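Local coordinates for protein regulator of nonsense transcripts 2 (Homo sapiens, PDB 4CEK) that acts in nonsense-mediated mRNA decay as the factor UPF2, of which this fragment is the second MIF4G domain, an all-helical module that probably serves as a scaffold, at residues P126-R131 / D135-D140; R174-L179 / D185-L190; M240-F245 / L278-R283. All blocks are in the same frame, centred on the assembly; numbering follows the deposited sequence.

Interaction 1 (P126-R131 / D135-D140)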
ATOM      1  N   PRO A 126      -4.628 -11.877   8.860  1.00 42.76           N
ATOM      2  CA  PRO A 126      -5.071 -12.337   7.553  1.00 46.17           C
ATOM      3  C   PRO A 126      -6.528 -12.751   7.495  1.00 49.97           C
ATOM      4  O   PRO A 126      -7.048 -12.982   6.384  1.00 62.04           O
ATOM      5  CB  PRO A 126      -4.189 -13.558   7.277  1.00 48.00           C
ATOM      6  CG  PRO A 126      -3.001 -13.393   8.158  1.00 46.93           C
ATOM      7  CD  PRO A 126      -3.506 -12.687   9.370  1.00 43.69           C
ATOM      8  N   ASN A 127      -7.177 -12.871   8.655  1.00 47.45           N
ATOM      9  CA  ASN A 127      -8.616 -13.167   8.707  1.00 50.57           C
ATOM     10  C   ASN A 127      -9.480 -11.943   8.842  1.00 47.81           C
ATOM     11  O   ASN A 127     -10.686 -12.070   8.791  1.00 53.64           O
ATOM     12  CB  ASN A 127      -8.949 -14.115   9.865  1.00 55.74           C
ATOM     13  CG  ASN A 127      -8.245 -15.450   9.751  1.00 55.46           C
ATOM     14  OD1 ASN A 127      -7.704 -15.793   8.709  1.00 62.69           O
ATOM     15  ND2 ASN A 127      -8.243 -16.200  10.826  1.00 63.76           N
ATOM     16  N   CYS A 128      -8.888 -10.758   9.021  1.00 48.36           N
ATOM     17  CA  CYS A 128      -9.688  -9.539   9.213  1.00 46.67           C
ATOM     18  C   CYS A 128     -10.099  -8.981   7.872  1.00 45.40           C
ATOM     19  O   CYS A 128      -9.647  -7.932   7.452  1.00 45.89           O
ATOM     20  CB  CYS A 128      -8.935  -8.503  10.054  1.00 49.09           C
ATOM     21  SG  CYS A 128      -8.576  -9.067  11.752  1.00 52.89           S
ATOM     22  N   VAL A 129     -10.992  -9.706   7.209  1.00 47.68           N
ATOM     23  CA  VAL A 129     -11.429  -9.372   5.856  1.00 46.76           C
ATOM     24  C   VAL A 129     -12.696  -8.472   5.774  1.00 44.78           C
ATOM     25  O   VAL A 129     -13.297  -8.386   4.720  1.00 51.97           O
ATOM     26  CB  VAL A 129     -11.596 -10.660   4.994  1.00 47.81           C
ATOM     27  CG1 VAL A 129     -10.260 -11.345   4.807  1.00 47.63           C
ATOM     28  CG2 VAL A 129     -12.572 -11.643   5.629  1.00 48.58           C
ATOM     29  N   ASN A 130     -13.082  -7.759   6.832  1.00 43.14           N
ATOM     30  CA  ASN A 130     -14.066  -6.643   6.648  1.00 43.06           C
ATOM     31  C   ASN A 130     -13.784  -5.435   7.538  1.00 42.23           C
ATOM     32  O   ASN A 130     -12.923  -5.487   8.397  1.00 42.26           O
ATOM     33  CB  ASN A 130     -15.539  -7.089   6.791  1.00 46.67           C
ATOM     34  CG  ASN A 130     -15.930  -7.528   8.223  1.00 51.65           C
ATOM     35  OD1 ASN A 130     -15.136  -7.534   9.165  1.00 52.85           O
ATOM     36  ND2 ASN A 130     -17.179  -7.899   8.369  1.00 55.18           N
ATOM     37  N   ARG A 131     -14.494  -4.348   7.276  1.00 45.15           N
ATOM     38  CA  ARG A 131     -14.329  -3.083   7.960  1.00 49.09           C
ATOM     39  C   ARG A 131     -14.459  -3.204   9.487  1.00 51.99           C
ATOM     40  O   ARG A 131     -13.642  -2.671  10.232  1.00 53.13           O
ATOM     41  CB  ARG A 131     -15.378  -2.115   7.410  1.00 54.25           C
ATOM     42  CG  ARG A 131     -15.277  -0.685   7.900  1.00 60.74           C
ATOM     43  CD  ARG A 131     -16.603   0.054   7.736  1.00 66.83           C
ATOM     44  NE  ARG A 131     -16.480   1.481   8.043  1.00 72.29           N
ATOM     45  CZ  ARG A 131     -17.481   2.358   7.993  1.00 78.77           C
ATOM     46  NH1 ARG A 131     -18.714   1.962   7.649  1.00 78.35           N
ATOM     47  NH2 ARG A 131     -17.245   3.641   8.287  1.00 78.59           N
ATOM     48  N   ASP A 135     -11.159  -2.758  12.221  1.00 47.93           N
ATOM     49  CA  ASP A 135     -11.289  -1.746  13.283  1.00 48.21           C
ATOM     50  C   ASP A 135     -11.166  -2.367  14.691  1.00 53.88           C
ATOM     51  O   ASP A 135     -10.524  -1.798  15.567  1.00 54.65           O
ATOM     52  CB  ASP A 135     -12.611  -0.969  13.136  1.00 50.11           C
ATOM     53  CG  ASP A 135     -12.612   0.009  11.917  1.00 50.63           C
ATOM     54  OD1 ASP A 135     -11.566   0.142  11.253  1.00 47.11           O
ATOM     55  OD2 ASP A 135     -13.656   0.656  11.627  1.00 47.48           O
ATOM     56  N   LYS A 136     -11.750  -3.543  14.901  1.00 57.75           N
ATOM     57  CA  LYS A 136     -11.592  -4.265  16.179  1.00 58.73           C
ATOM     58  C   LYS A 136     -10.134  -4.586  16.466  1.00 55.83           C
ATOM     59  O   LYS A 136      -9.654  -4.421  17.598  1.00 51.10           O
ATOM     60  CB  LYS A 136     -12.413  -5.564  16.204  1.00 60.99           C
ATOM     61  CG  LYS A 136     -13.857  -5.363  16.640  1.00 71.68           C
ATOM     62  CD  LYS A 136     -14.733  -6.593  16.368  1.00 78.11           C
ATOM     63  CE  LYS A 136     -16.205  -6.338  16.704  1.00 77.35           C
ATOM     64  NZ  LYS A 136     -17.132  -6.784  15.621  1.00 77.92           N
ATOM     65  N   ALA A 137      -9.442  -5.058  15.438  1.00 50.30           N
ATOM     66  CA  ALA A 137      -8.024  -5.396  15.542  1.00 48.65           C
ATOM     67  C   ALA A 137      -7.200  -4.189  16.005  1.00 45.67           C
ATOM     68  O   ALA A 137      -6.279  -4.321  16.829  1.00 42.84           O
ATOM     69  CB  ALA A 137      -7.514  -5.931  14.205  1.00 43.97           C
ATOM     70  N   ALA A 138      -7.541  -3.021  15.471  1.00 43.24           N
ATOM     71  CA  ALA A 138      -6.926  -1.777  15.875  1.00 43.39           C
ATOM     72  C   ALA A 138      -7.192  -1.450  17.354  1.00 48.09           C
ATOM     73  O   ALA A 138      -6.290  -0.993  18.057  1.00 52.36           O
ATOM     74  CB  ALA A 138      -7.410  -0.636  14.994  1.00 38.14           C
ATOM     75  N   MET A 139      -8.418  -1.649  17.829  1.00 52.34           N
ATOM     76  CA  MET A 139      -8.732  -1.351  19.237  1.00 52.62           C
ATOM     77  C   MET A 139      -7.984  -2.323  20.136  1.00 51.29           C
ATOM     78  O   MET A 139      -7.354  -1.923  21.117  1.00 47.31           O
ATOM     79  CB  MET A 139     -10.237  -1.378  19.486  1.00 57.48           C
ATOM     80  CG  MET A 139     -10.955  -0.131  18.973  1.00 64.66           C
ATOM     81  SD  MET A 139     -12.778  -0.100  19.039  1.00 78.72           S
ATOM     82  CE  MET A 139     -13.235  -1.379  17.878  1.00 57.69           C
ATOM     83  N   ASP A 140      -8.000  -3.593  19.757  1.00 48.53           N
ATOM     84  CA  ASP A 140      -7.309  -4.638  20.504  1.00 50.04           C
ATOM     85  C   ASP A 140      -5.809  -4.345  20.632  1.00 49.74           C
ATOM     86  O   ASP A 140      -5.230  -4.457  21.713  1.00 50.40           O
ATOM     87  CB  ASP A 140      -7.559  -6.003  19.827  1.00 50.19           C
ATOM     88  CG  ASP A 140      -6.973  -7.167  20.589  1.00 56.44           C
ATOM     89  OD1 ASP A 140      -6.645  -6.996  21.785  1.00 66.20           O
ATOM     90  OD2 ASP A 140      -6.849  -8.277  20.000  1.00 58.13           O
TER
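Cys128 and Ala137 make a local, buried contact between the loop that leaves helix 110-124 and the second turn of helix 131-144, so that the helix packs against its own lead-in. Cys128, the centre of an inverse gamma turn, directs its side chain at the helix, and SG rests 4.1 Å from Ala137 CB. SG lies beside its own backbone N, anti to the carbonyl carbon (chi1 -63°), and from there meets the methyl, whose surroundings also include Phe121 of helix 110-124. The second link is the helical bond from Asp135 N to Arg131 O, 3.2 Å long and fairly straight at 164°. Just before it, Asn130 takes the N-cap position, its OD1 accepting from the backbone N of Leu133. Beside that bond the Asp135 carboxylate bends back over the first turn and sets CG 3.3 Å from Arg131 O. Its charge is not paired with Arg131, whose NE stays 4.6 Å from Asp135 OD2; the salt bridge of OD2 goes to Arg174 of helix 169-179. The chemistry thus divides into a small sulfur-methyl contact and a capped helix start, with a buried carboxylate there that probably depends on Arg174 to offset its charge.

Interaction 2 (R174-L179 / D185-L190)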
ATOM      1  N   ARG A 174      -6.204   0.392   6.139  1.00 34.96           N
ATOM      2  CA  ARG A 174      -7.142   1.008   7.100  1.00 34.54           C
ATOM      3  C   ARG A 174      -6.587   0.938   8.540  1.00 33.11           C
ATOM      4  O   ARG A 174      -6.620   1.922   9.269  1.00 34.08           O
ATOM      5  CB  ARG A 174      -8.531   0.354   7.055  1.00 36.96           C
ATOM      6  CG  ARG A 174      -9.638   1.293   7.547  1.00 40.98           C
ATOM      7  CD  ARG A 174     -11.007   0.654   7.452  1.00 40.99           C
ATOM      8  NE  ARG A 174     -11.923   1.094   8.517  1.00 43.10           N
ATOM      9  CZ  ARG A 174     -12.719   2.161   8.484  1.00 47.59           C
ATOM     10  NH1 ARG A 174     -12.763   2.954   7.426  1.00 53.07           N
ATOM     11  NH2 ARG A 174     -13.498   2.440   9.525  1.00 51.47           N
ATOM     12  N   LEU A 175      -6.080  -0.230   8.917  1.00 30.32           N
ATOM     13  CA  LEU A 175      -5.412  -0.441  10.203  1.00 34.55           C
ATOM     14  C   LEU A 175      -4.366   0.645  10.428  1.00 39.79           C
ATOM     15  O   LEU A 175      -4.453   1.402  11.392  1.00 40.18           O
ATOM     16  CB  LEU A 175      -4.732  -1.825  10.239  1.00 34.36           C
ATOM     17  CG  LEU A 175      -4.193  -2.307  11.599  1.00 37.00           C
ATOM     18  CD1 LEU A 175      -5.286  -2.276  12.677  1.00 36.51           C
ATOM     19  CD2 LEU A 175      -3.648  -3.708  11.432  1.00 34.43           C
ATOM     20  N   VAL A 176      -3.421   0.758   9.476  1.00 40.00           N
ATOM     21  CA  VAL A 176      -2.316   1.685   9.593  1.00 35.62           C
ATOM     22  C   VAL A 176      -2.829   3.106   9.770  1.00 35.58           C
ATOM     23  O   VAL A 176      -2.364   3.822  10.641  1.00 36.15           O
ATOM     24  CB  VAL A 176      -1.368   1.588   8.392  1.00 33.73           C
ATOM     25  CG1 VAL A 176      -0.415   2.778   8.381  1.00 29.87           C
ATOM     26  CG2 VAL A 176      -0.612   0.256   8.419  1.00 32.48           C
ATOM     27  N   ALA A 177      -3.814   3.506   8.977  1.00 36.37           N
ATOM     28  CA  ALA A 177      -4.300   4.882   9.038  1.00 37.10           C
ATOM     29  C   ALA A 177      -5.105   5.129  10.313  1.00 38.59           C
ATOM     30  O   ALA A 177      -5.221   6.265  10.788  1.00 39.94           O
ATOM     31  CB  ALA A 177      -5.138   5.194   7.819  1.00 33.10           C
ATOM     32  N   THR A 178      -5.697   4.073  10.838  1.00 41.45           N
ATOM     33  CA  THR A 178      -6.500   4.177  12.058  1.00 47.33           C
ATOM     34  C   THR A 178      -5.590   4.305  13.308  1.00 46.84           C
ATOM     35  O   THR A 178      -5.905   5.020  14.242  1.00 48.60           O
ATOM     36  CB  THR A 178      -7.440   2.965  12.196  1.00 46.03           C
ATOM     37  OG1 THR A 178      -8.347   2.930  11.080  1.00 46.33           O
ATOM     38  CG2 THR A 178      -8.230   3.064  13.470  1.00 44.09           C
ATOM     39  N   LEU A 179      -4.459   3.614  13.288  1.00 44.70           N
ATOM     40  CA  LEU A 179      -3.461   3.713  14.320  1.00 44.69           C
ATOM     41  C   LEU A 179      -2.661   5.020  14.296  1.00 47.77           C
ATOM     42  O   LEU A 179      -2.182   5.476  15.329  1.00 49.96           O
ATOM     43  CB  LEU A 179      -2.511   2.510  14.219  1.00 43.83           C
ATOM     44  CG  LEU A 179      -3.189   1.170  14.538  1.00 43.13           C
ATOM     45  CD1 LEU A 179      -2.219   0.000  14.391  1.00 40.17           C
ATOM     46  CD2 LEU A 179      -3.758   1.228  15.944  1.00 45.92           C
ATOM     47  N   ASP A 185       4.410   6.063  14.080  1.00 53.57           N
ATOM     48  CA  ASP A 185       5.603   5.267  13.625  1.00 47.09           C
ATOM     49  C   ASP A 185       5.309   3.956  12.876  1.00 40.53           C
ATOM     50  O   ASP A 185       6.158   3.394  12.191  1.00 37.31           O
ATOM     51  CB  ASP A 185       6.503   4.953  14.802  1.00 47.89           C
ATOM     52  CG  ASP A 185       5.760   4.254  15.912  1.00 57.01           C
ATOM     53  OD1 ASP A 185       4.595   4.659  16.177  1.00 58.32           O
ATOM     54  OD2 ASP A 185       6.341   3.312  16.514  1.00 63.74           O
ATOM     55  N   VAL A 186       4.111   3.441  13.034  1.00 36.85           N
ATOM     56  CA  VAL A 186       3.713   2.318  12.239  1.00 35.84           C
ATOM     57  C   VAL A 186       3.629   2.751  10.768  1.00 34.03           C
ATOM     58  O   VAL A 186       4.215   2.089   9.894  1.00 33.75           O
ATOM     59  CB  VAL A 186       2.375   1.787  12.717  1.00 38.19           C
ATOM     60  CG1 VAL A 186       1.872   0.745  11.726  1.00 37.54           C
ATOM     61  CG2 VAL A 186       2.554   1.238  14.146  1.00 39.42           C
ATOM     62  N   ALA A 187       2.958   3.873  10.517  1.00 30.52           N
ATOM     63  CA  ALA A 187       2.848   4.433   9.156  1.00 36.47           C
ATOM     64  C   ALA A 187       4.244   4.738   8.599  1.00 39.76           C
ATOM     65  O   ALA A 187       4.589   4.312   7.488  1.00 38.40           O
ATOM     66  CB  ALA A 187       1.990   5.687   9.158  1.00 32.35           C
ATOM     67  N   GLU A 188       5.066   5.396   9.412  1.00 39.30           N
ATOM     68  CA  GLU A 188       6.357   5.865   8.968  1.00 40.77           C
ATOM     69  C   GLU A 188       7.207   4.700   8.509  1.00 38.71           C
ATOM     70  O   GLU A 188       7.877   4.796   7.505  1.00 39.44           O
ATOM     71  CB  GLU A 188       7.145   6.550  10.089  1.00 49.68           C
ATOM     72  CG  GLU A 188       6.393   7.448  11.068  1.00 59.14           C
ATOM     73  CD  GLU A 188       6.044   8.777  10.476  1.00 70.05           C
ATOM     74  OE1 GLU A 188       6.350   8.960   9.270  1.00 71.41           O
ATOM     75  OE2 GLU A 188       5.467   9.614  11.223  1.00 78.67           O
ATOM     76  N   ASP A 189       7.234   3.624   9.284  1.00 37.62           N
ATOM     77  CA  ASP A 189       8.128   2.509   9.009  1.00 40.18           C
ATOM     78  C   ASP A 189       7.641   1.728   7.781  1.00 37.39           C
ATOM     79  O   ASP A 189       8.447   1.372   6.924  1.00 40.84           O
ATOM     80  CB  ASP A 189       8.201   1.531  10.200  1.00 46.36           C
ATOM     81  CG  ASP A 189       9.198   1.963  11.299  1.00 52.73           C
ATOM     82  OD1 ASP A 189       9.631   3.128  11.329  1.00 51.53           O
ATOM     83  OD2 ASP A 189       9.534   1.103  12.150  1.00 60.33           O
ATOM     84  N   LEU A 190       6.336   1.463   7.717  1.00 33.46           N
ATOM     85  CA  LEU A 190       5.759   0.710   6.618  1.00 33.22           C
ATOM     86  C   LEU A 190       6.014   1.495   5.328  1.00 33.30           C
ATOM     87  O   LEU A 190       6.513   0.915   4.362  1.00 30.74           O
ATOM     88  CB  LEU A 190       4.261   0.416   6.828  1.00 31.15           C
ATOM     89  CG  LEU A 190       3.651  -0.597   5.838  1.00 31.54           C
ATOM     90  CD1 LEU A 190       4.404  -1.921   5.761  1.00 30.38           C
ATOM     91  CD2 LEU A 190       2.197  -0.851   6.147  1.00 28.75           C
TER
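Val176 of helix 169-179 is the hub of a buried, wholly apolar contact with the first turns of helix 185-203. The two helices follow one another through a short connection and form a helical hairpin whose arms run in roughly opposed directions, well off antiparallel, their local axes 8.8 Å apart at closest and inclined at 134°. The backbones come nearest at Val176 and Ala187, whose CA atoms are 5.9 Å apart, a closeness probably allowed by the small alanine side chain.

The van der Waals contacts divide between the two methyls of Val176. CG1, anti to the backbone N (chi1 167°), presses onto the backbone of the second helix, 3.7 Å from Ala187 CA, and also touches the alanine methyl. CG2, the other branch, anti to the carbonyl carbon, meets two larger side chains one helical turn apart: Leu190 CD2 at 3.8 Å and Val186 CG1 at 4.2 Å. Both of these neighbours run obliquely to the valine, offering single methyls. Leu158, Val155 and Phe159 of helix 148-159 adjoin Val176, Val186 and Leu190 in turn, so a third helix closes over the same apolar surface.

Polar groups are kept to other sides of the first helix. Thr178 OG1 donates to Arg174 O over 2.7 Å, approaching from above the carbonyl plane, while Thr178 N donates to the same oxygen; two bonds thus grip one carbonyl and secure the threonine hydroxyl within its own helix. The guanidinium of Arg174 is taken up by backbone oxygens of Asn16, Phe17 and Asn20.

With only carbon atoms meeting between the two segments, cohesion here rests on shape and the exclusion of water, and the pair's relative placement is likely to depend on how closely the branched side chains fit.

Interaction 3 (M240-F245 / L278-R283)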
ATOM      1  N   MET A 240       8.661   8.506 -11.780  1.00 38.32           N
ATOM      2  CA  MET A 240       9.825   7.612 -11.955  1.00 39.90           C
ATOM      3  C   MET A 240       9.590   6.498 -12.960  1.00 40.49           C
ATOM      4  O   MET A 240      10.500   6.085 -13.687  1.00 40.90           O
ATOM      5  CB  MET A 240      10.260   6.968 -10.631  1.00 40.67           C
ATOM      6  CG  MET A 240      10.981   7.929  -9.700  1.00 48.90           C
ATOM      7  SD  MET A 240      12.218   8.993 -10.517  1.00 56.51           S
ATOM      8  CE  MET A 240      13.464   7.749 -10.930  1.00 52.04           C
ATOM      9  N   LEU A 241       8.387   5.954 -12.940  1.00 38.72           N
ATOM     10  CA  LEU A 241       8.032   4.890 -13.852  1.00 34.78           C
ATOM     11  C   LEU A 241       7.931   5.464 -15.300  1.00 35.58           C
ATOM     12  O   LEU A 241       8.275   4.789 -16.219  1.00 34.23           O
ATOM     13  CB  LEU A 241       6.715   4.256 -13.410  1.00 34.48           C
ATOM     14  CG  LEU A 241       6.704   3.424 -12.123  1.00 32.59           C
ATOM     15  CD1 LEU A 241       5.300   3.002 -11.780  1.00 29.76           C
ATOM     16  CD2 LEU A 241       7.603   2.178 -12.222  1.00 32.81           C
ATOM     17  N   LEU A 242       7.467   6.701 -15.493  1.00 37.88           N
ATOM     18  CA  LEU A 242       7.390   7.272 -16.825  1.00 43.36           C
ATOM     19  C   LEU A 242       8.749   7.687 -17.425  1.00 47.70           C
ATOM     20  O   LEU A 242       8.811   8.009 -18.598  1.00 48.25           O
ATOM     21  CB  LEU A 242       6.453   8.476 -16.874  1.00 45.62           C
ATOM     22  CG  LEU A 242       4.991   8.247 -16.521  1.00 50.23           C
ATOM     23  CD1 LEU A 242       4.138   9.340 -17.146  1.00 56.39           C
ATOM     24  CD2 LEU A 242       4.485   6.889 -16.951  1.00 53.66           C
ATOM     25  N   SER A 243       9.827   7.677 -16.649  1.00 50.59           N
ATOM     26  CA  SER A 243      11.124   8.117 -17.162  1.00 53.68           C
ATOM     27  C   SER A 243      11.812   7.017 -17.939  1.00 54.34           C
ATOM     28  O   SER A 243      12.516   7.292 -18.894  1.00 58.54           O
ATOM     29  CB  SER A 243      12.020   8.591 -16.019  1.00 58.30           C
ATOM     30  OG  SER A 243      11.458   9.731 -15.391  1.00 61.10           O
ATOM     31  N   ASP A 244      11.638   5.777 -17.502  1.00 56.72           N
ATOM     32  CA  ASP A 244      12.094   4.623 -18.257  1.00 54.14           C
ATOM     33  C   ASP A 244      10.852   3.750 -18.493  1.00 50.42           C
ATOM     34  O   ASP A 244      10.598   2.765 -17.791  1.00 47.60           O
ATOM     35  CB  ASP A 244      13.212   3.878 -17.513  1.00 57.24           C
ATOM     36  CG  ASP A 244      13.632   2.580 -18.215  1.00 64.95           C
ATOM     37  OD1 ASP A 244      13.661   2.538 -19.472  1.00 60.50           O
ATOM     38  OD2 ASP A 244      13.922   1.592 -17.497  1.00 68.81           O
ATOM     39  N   PHE A 245      10.102   4.121 -19.522  1.00 52.81           N
ATOM     40  CA  PHE A 245       8.795   3.536 -19.804  1.00 51.57           C
ATOM     41  C   PHE A 245       8.889   2.214 -20.573  1.00 48.34           C
ATOM     42  O   PHE A 245       8.562   2.132 -21.751  1.00 52.81           O
ATOM     43  CB  PHE A 245       7.953   4.571 -20.563  1.00 54.89           C
ATOM     44  CG  PHE A 245       6.479   4.466 -20.320  1.00 55.49           C
ATOM     45  CD1 PHE A 245       5.971   4.362 -19.030  1.00 57.51           C
ATOM     46  CD2 PHE A 245       5.591   4.515 -21.383  1.00 56.51           C
ATOM     47  CE1 PHE A 245       4.609   4.287 -18.812  1.00 58.65           C
ATOM     48  CE2 PHE A 245       4.232   4.453 -21.167  1.00 54.31           C
ATOM     49  CZ  PHE A 245       3.740   4.340 -19.883  1.00 56.41           C
ATOM     50  N   LEU A 278      -0.957  11.664 -17.145  1.00 37.23           N
ATOM     51  CA  LEU A 278      -1.840  10.763 -17.918  1.00 37.60           C
ATOM     52  C   LEU A 278      -1.690  11.021 -19.411  1.00 36.45           C
ATOM     53  O   LEU A 278      -1.574  10.067 -20.193  1.00 34.04           O
ATOM     54  CB  LEU A 278      -3.306  10.941 -17.520  1.00 34.43           C
ATOM     55  CG  LEU A 278      -3.697  10.397 -16.168  1.00 34.06           C
ATOM     56  CD1 LEU A 278      -5.146  10.803 -15.818  1.00 34.12           C
ATOM     57  CD2 LEU A 278      -3.479   8.905 -16.118  1.00 30.94           C
ATOM     58  N   GLU A 279      -1.644  12.307 -19.777  1.00 38.20           N
ATOM     59  CA  GLU A 279      -1.437  12.719 -21.174  1.00 41.44           C
ATOM     60  C   GLU A 279      -0.039  12.402 -21.649  1.00 43.90           C
ATOM     61  O   GLU A 279       0.127  12.054 -22.809  1.00 49.59           O
ATOM     62  CB  GLU A 279      -1.729  14.212 -21.406  1.00 40.07           C
ATOM     63  CG  GLU A 279      -3.153  14.652 -21.104  1.00 42.30           C
ATOM     64  CD  GLU A 279      -4.235  14.027 -22.007  1.00 43.82           C
ATOM     65  OE1 GLU A 279      -4.012  13.867 -23.232  1.00 48.14           O
ATOM     66  OE2 GLU A 279      -5.335  13.710 -21.476  1.00 44.92           O
ATOM     67  N   GLN A 280       0.972  12.469 -20.786  1.00 45.57           N
ATOM     68  CA  GLN A 280       2.311  12.023 -21.226  1.00 47.15           C
ATOM     69  C   GLN A 280       2.391  10.529 -21.500  1.00 42.76           C
ATOM     70  O   GLN A 280       3.180  10.092 -22.345  1.00 41.41           O
ATOM     71  CB  GLN A 280       3.392  12.344 -20.208  1.00 55.74           C
ATOM     72  CG  GLN A 280       3.698  13.820 -20.039  1.00 66.70           C
ATOM     73  CD  GLN A 280       4.701  14.057 -18.911  1.00 72.75           C
ATOM     74  OE1 GLN A 280       5.464  13.149 -18.541  1.00 73.75           O
ATOM     75  NE2 GLN A 280       4.695  15.268 -18.355  1.00 68.65           N
ATOM     76  N   MET A 281       1.627   9.726 -20.757  1.00 42.84           N
ATOM     77  CA  MET A 281       1.587   8.269 -21.020  1.00 39.96           C
ATOM     78  C   MET A 281       0.929   7.976 -22.352  1.00 35.87           C
ATOM     79  O   MET A 281       1.418   7.151 -23.078  1.00 36.64           O
ATOM     80  CB  MET A 281       0.812   7.523 -19.978  1.00 39.88           C
ATOM     81  CG  MET A 281       1.426   7.534 -18.617  1.00 47.41           C
ATOM     82  SD  MET A 281       0.354   6.702 -17.405  1.00 52.18           S
ATOM     83  CE  MET A 281       0.159   5.046 -18.065  1.00 37.80           C
ATOM     84  N   MET A 282      -0.185   8.652 -22.640  1.00 37.77           N
ATOM     85  CA  MET A 282      -0.888   8.509 -23.910  1.00 39.59           C
ATOM     86  C   MET A 282      -0.033   8.994 -25.076  1.00 45.18           C
ATOM     87  O   MET A 282       0.139   8.272 -26.062  1.00 44.12           O
ATOM     88  CB  MET A 282      -2.215   9.241 -23.879  1.00 39.42           C
ATOM     89  CG  MET A 282      -3.246   8.493 -23.051  1.00 41.43           C
ATOM     90  SD  MET A 282      -3.824   6.897 -23.698  1.00 38.93           S
ATOM     91  CE  MET A 282      -5.285   7.506 -24.548  1.00 35.56           C
ATOM     92  N   ARG A 283       0.562  10.176 -24.937  1.00 48.49           N
ATOM     93  CA  ARG A 283       1.532  10.633 -25.941  1.00 51.84           C
ATOM     94  C   ARG A 283       2.646   9.607 -26.187  1.00 47.36           C
ATOM     95  O   ARG A 283       3.044   9.399 -27.328  1.00 48.54           O
ATOM     96  CB  ARG A 283       2.106  12.010 -25.578  1.00 54.65           C
ATOM     97  CG  ARG A 283       1.100  13.146 -25.750  1.00 63.30           C
ATOM     98  CD  ARG A 283       1.718  14.508 -25.440  1.00 73.61           C
ATOM     99  NE  ARG A 283       1.052  15.617 -26.139  1.00 77.33           N
ATOM    100  CZ  ARG A 283      -0.052  16.250 -25.719  1.00 86.91           C
ATOM    101  NH1 ARG A 283      -0.670  15.890 -24.593  1.00 88.15           N
ATOM    102  NH2 ARG A 283      -0.552  17.257 -26.439  1.00 90.49           N
TER
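Leu242 and Met281 cross at about a right angle where the C-terminal part of helix 231-243 meets the middle of helix 268-287. The leucine points at the opposing helix and straddles the methionine chain: CD2 lies 3.5 Å and CD1 3.6 Å from Met281 CG, so both branches of the fork rest on one methylene. CD1 also comes near the amide of Gln280, 4.3 Å from its OE1, at the more open margin of the contact.

Met281 runs out extended through chi2 and then bends at chi3 (58°), which brings its terminal methyl round to Phe245. Phe245 too crosses the methionine at about a right angle, its CZ 4.1 Å from both Met281 CE and Met281 CG. CE sits at the ring edge and near its plane rather than over a face. The ring, on the loop residue Phe245, has Leu241 O in plane at its edge as well. Ile250 and Leu257 of helix 247-266 flank Phe245 and Met281 respectively, while Val298 of helix 292-305 also packs on the methionine.

An alanine in place of Leu242 would remove both methyls of the fork and would probably leave Met281 CG without its closest partners, with the thioether chain freer to shift.

Because leucine, phenylalanine and methionine meet here through hydrocarbon and sulfur, the joint is held by dispersion and burial, and its fit probably depends on the fork and the bent thioether chain keeping their shapes.

How the interactions relate
The three contacts follow one another along the chain, and all belong to the MIF4G domain. Interactions 1 and 2 are neighbours, their centres about 14 Å apart, and they join directly through a salt bridge and through the packing of Ala138 on Leu175. Helices 131-144, 169-179 and 185-203 are thereby tied into one continuous body. Interaction 3, between helices 231-243 and 268-287, lies across the chain's centre, its own centre about 37 Å from that of interaction 1 and about 30 Å from that of interaction 2. Helix 185-203 spans part of that gap, since its Phe198 and Val202 touch Leu241, consistent with a helical-repeat scaffold built by successive packing.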